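Side-chain contacts in endonuclease 2 (Arabidopsis thaliana, PDB 4CXP), which cleaves RNA and single-stranded DNA, and to a lesser extent double-stranded DNA, to 5'-phosphate ends with the help of divalent metal ions: residues R83-A86 with G87-N91; E212-Q215 with A216-D219; E163-E166 with A167-N171. One frame throughout, in Å; residues are numbered along the deposited sequence.

Contact 1: R83-A86 with G87-N91; sequences RCVA and GAIYN. With NAG (2-acetamido-2-deoxy-beta-D-glucopyranose), chain B; NAG (2-acetamido-2-deoxy-beta-D-glucopyranose), chain C.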
# COMPACT_ATOMS: atom_id res chain seq x y z
N ARG A 83 0.94 9.63 -14.33
CA ARG A 83 1.01 10.28 -13.04
C ARG A 83 -0.05 9.73 -12.08
O ARG A 83 -1.05 10.37 -11.76
CB ARG A 83 1.00 11.79 -13.18
CG ARG A 83 2.14 12.26 -14.11
CD ARG A 83 2.60 13.66 -13.81
NE ARG A 83 3.22 13.75 -12.50
CZ ARG A 83 4.48 13.43 -12.22
NH1 ARG A 83 5.32 13.00 -13.15
NH2 ARG A 83 4.93 13.59 -10.99
N CYS A 84 0.22 8.51 -11.63
CA CYS A 84 -0.59 7.79 -10.67
C CYS A 84 0.33 6.79 -9.97
O CYS A 84 1.49 6.64 -10.34
CB CYS A 84 -1.76 7.07 -11.36
SG CYS A 84 -1.37 5.46 -12.10
N VAL A 85 -0.17 6.09 -8.96
CA VAL A 85 0.70 5.21 -8.18
C VAL A 85 1.31 4.09 -9.02
O VAL A 85 2.43 3.68 -8.76
CB VAL A 85 -0.03 4.72 -6.91
CG1 VAL A 85 -1.19 3.78 -7.19
CG2 VAL A 85 0.95 4.11 -5.93
N ALA A 86 0.57 3.54 -10.00
CA ALA A 86 1.17 2.53 -10.88
C ALA A 86 2.34 3.11 -11.68
O ALA A 86 3.40 2.50 -11.78
CB ALA A 86 0.13 1.92 -11.82
N GLY A 87 2.13 4.27 -12.29
CA GLY A 87 3.18 4.93 -13.03
C GLY A 87 4.39 5.28 -12.17
O GLY A 87 5.53 5.17 -12.61
N ALA A 88 4.14 5.66 -10.92
CA ALA A 88 5.22 5.96 -9.99
C ALA A 88 6.02 4.70 -9.68
O ALA A 88 7.25 4.73 -9.62
CB ALA A 88 4.68 6.57 -8.72
N ILE A 89 5.33 3.57 -9.48
CA ILE A 89 6.06 2.33 -9.22
C ILE A 89 6.95 1.98 -10.41
O ILE A 89 8.10 1.63 -10.23
CB ILE A 89 5.10 1.21 -8.83
CG1 ILE A 89 4.55 1.48 -7.42
CG2 ILE A 89 5.77 -0.15 -8.89
CD1 ILE A 89 3.35 0.63 -7.04
N TYR A 90 6.43 2.08 -11.63
CA TYR A 90 7.28 1.83 -12.79
C TYR A 90 8.50 2.76 -12.80
O TYR A 90 9.62 2.33 -13.05
CB TYR A 90 6.50 2.00 -14.08
CG TYR A 90 5.50 0.90 -14.41
CD1 TYR A 90 5.88 -0.44 -14.47
CD2 TYR A 90 4.19 1.21 -14.73
CE1 TYR A 90 4.98 -1.41 -14.85
CE2 TYR A 90 3.28 0.24 -15.10
CZ TYR A 90 3.68 -1.07 -15.17
OH TYR A 90 2.78 -2.06 -15.55
N ASN A 91 8.27 4.04 -12.51
CA ASN A 91 9.34 5.05 -12.54
C ASN A 91 10.45 4.73 -11.57
O ASN A 91 11.63 4.67 -11.94
CB ASN A 91 8.72 6.37 -12.15
CG ASN A 91 9.62 7.55 -12.25
OD1 ASN A 91 10.60 7.59 -13.01
ND2 ASN A 91 9.27 8.57 -11.47
C1 NAG B . 9.84 9.90 -11.53
C2 NAG B . 8.59 10.83 -11.46
C3 NAG B . 9.02 12.26 -11.75
C4 NAG B . 10.17 12.66 -10.82
C5 NAG B . 11.26 11.58 -10.78
C6 NAG B . 12.26 11.82 -9.66
C7 NAG B . 6.56 9.57 -12.03
C8 NAG B . 5.51 9.27 -13.06
N2 NAG B . 7.50 10.46 -12.36
O3 NAG B . 7.90 13.14 -11.65
O4 NAG B . 10.84 13.83 -11.23
O5 NAG B . 10.75 10.28 -10.57
O6 NAG B . 11.57 11.90 -8.43
O7 NAG B . 6.55 9.01 -10.93
C1 NAG C . 10.31 15.06 -10.80
C2 NAG C . 11.44 16.10 -10.80
C3 NAG C . 10.90 17.46 -10.43
C4 NAG C . 9.73 17.83 -11.32
C5 NAG C . 8.71 16.69 -11.35
C6 NAG C . 7.58 16.95 -12.33
C7 NAG C . 13.66 15.17 -10.36
C8 NAG C . 14.74 14.92 -9.35
N2 NAG C . 12.55 15.75 -9.91
O3 NAG C . 11.93 18.43 -10.53
O4 NAG C . 9.14 19.00 -10.76
O5 NAG C . 9.33 15.48 -11.73
O6 NAG C . 6.73 15.83 -12.41
O7 NAG C . 13.82 14.84 -11.53
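Tyr90 lays its ring obliquely past the carbonyl of Ala86, one helical turn back. With CG anti to its own carbonyl carbon (chi1 -73°), the side chain leans back along the helix: its CB lies 3.9 Å from Ala86 O, CG is slightly nearer, and CD2 comes closest, 3.3 Å from Ala86 O. CE2 is already moving off, and beyond the ring the OH reaches Asp207 on helix 206-221, its main polar partner. Ala86 O is also the acceptor for Tyr90 N at 3.1 Å in a bond only 11° from straight. Two residues earlier, Cys84, at the N-cap and tied to Cys74 by a disulfide, gives its carbonyl to Ala88 N, while Val85 CG2 and Ile89 CD1 meet loosely at 4.4 Å.

Across the helix start, Arg83 holds the sugar carried by Asn91. Asn91 ND2 is bonded covalently to C1 of the first GlcNAc. Arg83 NH1 and NH2 both donate to O3 of that sugar, at 3.0 and 3.1 Å respectively, and the oxygen sits at the edge of the guanidinium, in its plane. O6 of the second GlcNAc lies over one guanidinium face. Arg83 NH2 also bonds to the carbonyl of Trp53, which helps hold the guanidinium in place. Two N-H groups on one hydroxyl oxygen give the sugar a second hold at O3, besides its covalent link at C1, which probably restricts how far the start of this N-glycan can swing.

Contact 2: E212-Q215 with A216-D219; sequences EGIQ and AACD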
# COMPACT_ATOMS: atom_id res chain seq x y z
N GLU A 212 -6.75 -5.73 -8.69
CA GLU A 212 -7.28 -6.39 -7.49
C GLU A 212 -7.90 -5.37 -6.56
O GLU A 212 -8.91 -5.64 -5.90
CB GLU A 212 -6.15 -7.08 -6.72
CG GLU A 212 -5.45 -8.26 -7.40
CD GLU A 212 -4.13 -8.64 -6.78
OE1 GLU A 212 -3.59 -7.84 -5.98
OE2 GLU A 212 -3.61 -9.75 -7.09
N GLY A 213 -7.24 -4.22 -6.42
CA GLY A 213 -7.65 -3.21 -5.47
C GLY A 213 -8.97 -2.57 -5.76
O GLY A 213 -9.78 -2.42 -4.85
N ILE A 214 -9.23 -2.20 -7.02
CA ILE A 214 -10.53 -1.62 -7.33
C ILE A 214 -11.63 -2.67 -7.14
O ILE A 214 -12.73 -2.36 -6.71
CB ILE A 214 -10.55 -0.96 -8.72
CG1 ILE A 214 -11.93 -0.39 -9.05
CG2 ILE A 214 -10.20 -1.93 -9.83
CD1 ILE A 214 -12.39 0.75 -8.21
N GLN A 215 -11.34 -3.93 -7.44
CA GLN A 215 -12.32 -4.99 -7.20
C GLN A 215 -12.64 -5.08 -5.70
O GLN A 215 -13.80 -5.17 -5.32
CB GLN A 215 -11.82 -6.32 -7.78
CG GLN A 215 -12.88 -7.40 -7.83
CD GLN A 215 -14.01 -7.06 -8.75
OE1 GLN A 215 -13.81 -6.82 -9.96
NE2 GLN A 215 -15.21 -7.07 -8.23
N ALA A 216 -11.61 -4.99 -4.86
CA ALA A 216 -11.81 -4.97 -3.41
C ALA A 216 -12.56 -3.72 -2.95
O ALA A 216 -13.37 -3.77 -2.03
CB ALA A 216 -10.48 -5.06 -2.67
N ALA A 217 -12.28 -2.59 -3.59
CA ALA A 217 -13.01 -1.37 -3.26
C ALA A 217 -14.50 -1.60 -3.47
O ALA A 217 -15.32 -1.23 -2.63
CB ALA A 217 -12.50 -0.20 -4.08
N CYS A 218 -14.86 -2.21 -4.61
CA CYS A 218 -16.26 -2.52 -4.91
C CYS A 218 -16.88 -3.49 -3.94
O CYS A 218 -17.98 -3.27 -3.43
CB CYS A 218 -16.41 -3.10 -6.32
SG CYS A 218 -16.32 -1.88 -7.63
N ASP A 219 -16.20 -4.61 -3.73
CA ASP A 219 -16.82 -5.74 -3.03
C ASP A 219 -16.73 -5.65 -1.52
O ASP A 219 -17.51 -6.29 -0.83
CB ASP A 219 -16.18 -7.05 -3.48
CG ASP A 219 -16.38 -7.35 -4.95
OD1 ASP A 219 -17.45 -7.02 -5.50
OD2 ASP A 219 -15.47 -7.94 -5.55
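Glu212 opens the turn by offering its carbonyl O to Ala216 N at 3.0 Å; its carboxylate forms salt bridges with Arg246 and Arg253 of helix 233-262. Gly213 follows with a shorter bond, its O standing 2.8 Å from Ala217 N. Ile214 serves both backbone and core: its O accepts from Cys218 N, and its CD1 lies 4.2 Å from Ala217 CB; both lie on the face packed against strand 131-133, and Ile214 also touches Tyr68.

Gln215 carries the polar side-chain contact. CG stands opposite the backbone N (chi1 -169°) and the chain bends at chi2, which swings the amide forward along the helix to Asp219. Gln215 NE2 donates to Asp219 OD2 at 2.8 Å, and the N-H...O angle of 170° makes the bond almost straight. The carboxylate oxygen lies in the amide plane, whereas the amide nitrogen approaches OD2 from its syn side and 33° out of the carboxylate plane. Asp219 N binds Gln215 O at 2.9 Å, so backbone and side chain join the same two residues in opposite donor directions. Replacing Asp219 by an alanine would probably leave the Gln215 amide without its acceptor and free to turn on its bent chain. Next to Asp219, Cys218 is fastened to Cys66 by a disulfide, fixing this part of the helix to the loop holding Cys66, far earlier in the chain. The pair is a classic i, i+4 side-chain bridge along the outer side of helix 206-221, whose inner side packs against the short parallel strand 131-133 of this S1/P1-type nuclease.

Contact 3: E163-E166 with A167-N171; sequences ETAE and ADLYN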
# COMPACT_ATOMS: atom_id res chain seq x y z
N GLU A 163 -5.91 0.37 13.37
CA GLU A 163 -5.73 0.88 14.72
C GLU A 163 -6.62 0.16 15.71
O GLU A 163 -6.21 -0.13 16.84
CB GLU A 163 -6.00 2.38 14.77
CG GLU A 163 -4.95 3.26 14.16
CD GLU A 163 -5.45 4.70 13.94
OE1 GLU A 163 -6.67 4.98 14.08
OE2 GLU A 163 -4.64 5.56 13.58
N THR A 164 -7.87 -0.09 15.34
CA THR A 164 -8.80 -0.76 16.22
C THR A 164 -8.37 -2.20 16.44
O THR A 164 -8.44 -2.72 17.55
CB THR A 164 -10.22 -0.64 15.67
OG1 THR A 164 -10.56 0.74 15.56
CG2 THR A 164 -11.21 -1.34 16.56
N ALA A 165 -7.90 -2.86 15.38
CA ALA A 165 -7.36 -4.21 15.54
C ALA A 165 -6.14 -4.22 16.47
O ALA A 165 -6.03 -5.06 17.36
CB ALA A 165 -7.03 -4.82 14.21
N GLU A 166 -5.23 -3.27 16.26
CA GLU A 166 -4.01 -3.23 17.08
C GLU A 166 -4.36 -3.12 18.56
O GLU A 166 -3.74 -3.77 19.39
CB GLU A 166 -3.14 -2.07 16.62
CG GLU A 166 -1.85 -1.87 17.40
CD GLU A 166 -1.09 -0.60 16.98
OE1 GLU A 166 -1.66 0.22 16.22
OE2 GLU A 166 0.06 -0.39 17.44
N ALA A 167 -5.34 -2.28 18.88
CA ALA A 167 -5.76 -2.10 20.26
C ALA A 167 -6.54 -3.31 20.77
O ALA A 167 -6.15 -3.94 21.75
CB ALA A 167 -6.60 -0.83 20.38
N ASP A 168 -7.66 -3.63 20.14
CA ASP A 168 -8.61 -4.57 20.70
C ASP A 168 -8.15 -6.00 20.54
O ASP A 168 -8.38 -6.82 21.44
CB ASP A 168 -10.00 -4.47 20.05
CG ASP A 168 -10.78 -3.22 20.37
OD1 ASP A 168 -10.23 -2.26 20.92
OD2 ASP A 168 -12.01 -3.23 20.04
N LEU A 169 -7.60 -6.35 19.39
CA LEU A 169 -7.25 -7.74 19.10
C LEU A 169 -5.81 -8.06 19.49
O LEU A 169 -5.53 -9.16 19.95
CB LEU A 169 -7.48 -8.09 17.62
CG LEU A 169 -8.90 -7.85 17.12
CD1 LEU A 169 -8.98 -8.20 15.65
CD2 LEU A 169 -9.93 -8.62 17.92
N TYR A 170 -4.91 -7.09 19.33
CA TYR A 170 -3.50 -7.32 19.57
C TYR A 170 -2.99 -6.62 20.82
O TYR A 170 -1.79 -6.62 21.09
CB TYR A 170 -2.63 -6.97 18.34
CG TYR A 170 -2.97 -7.86 17.16
CD1 TYR A 170 -2.39 -9.12 17.02
CD2 TYR A 170 -3.90 -7.49 16.22
CE1 TYR A 170 -2.73 -9.96 15.98
CE2 TYR A 170 -4.25 -8.32 15.19
CZ TYR A 170 -3.68 -9.55 15.06
OH TYR A 170 -4.02 -10.37 14.01
N ASN A 171 -3.89 -6.07 21.63
CA ASN A 171 -3.51 -5.61 22.96
C ASN A 171 -2.36 -4.60 22.91
O ASN A 171 -1.47 -4.63 23.75
CB ASN A 171 -3.16 -6.80 23.84
CG ASN A 171 -4.28 -7.80 23.88
OD1 ASN A 171 -5.34 -7.53 24.46
ND2 ASN A 171 -4.08 -8.95 23.26
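Tyr170 and Leu169 both place CG on the side away from their own carbonyl carbon, beside the backbone N (chi1 -63° in Tyr170), and both side chains thereby swing back to Ala165. The tyrosine ring turns its edge to the Ala165 peptide, with CD2 3.4 Å from Ala165 O. Leu169 sends CD1 to within 4.2 Å of Ala165 CB, and this apolar pair lies against Phe236 of helix 233-262.

The carbonyl of Ala165 is gripped twice. Leu169 N reaches Ala165 O at 2.9 Å with a bent N-H...O angle of 141°, and Tyr170 N reaches Ala165 O at 3.0 Å, almost in line with the C=O bond. One oxygen thus serves both the i+4 and the i+5 amide, and the last turn widens accordingly. On the neighbouring side Thr164 and Asp168 run side by side, Thr164 CG2 standing 4.0 Å from Asp168 OD2, while Thr164 OG1 bonds to Asn160 O and Trp146 NE1. Tyr170 OH binds the hydroxyl of Tyr244, and its ring packs on Met177 and Ala180 of helix 176-187, close to a GlcNAc. Asn171 then takes a left-handed backbone conformation. A shared carbonyl, a pi-type turn and a left-handed residue in succession are characteristic of a helix C-terminus, here that of helix 153-169 as it turns toward helix 176-187.

From the N terminus the order is contact 1, contact 3, contact 2. Each closes only a helical turn, and they follow in series without nesting or crossing. Contact 1 starts helix 85-96, contact 3 finishes helix 153-169, which also carries the zinc ligand Asp158, and contact 2 lies within helix 206-221. None touches another: contacts 1 and 3 have centres about 32 Å apart, on opposite sides of the chain's centre. Other residues link them. Pro206 and Asp207, at the start of contact 2's helix, meet contact 1, and helix 233-262 reaches both contact 2, through arginines, and contact 3, through Phe236 and Leu240.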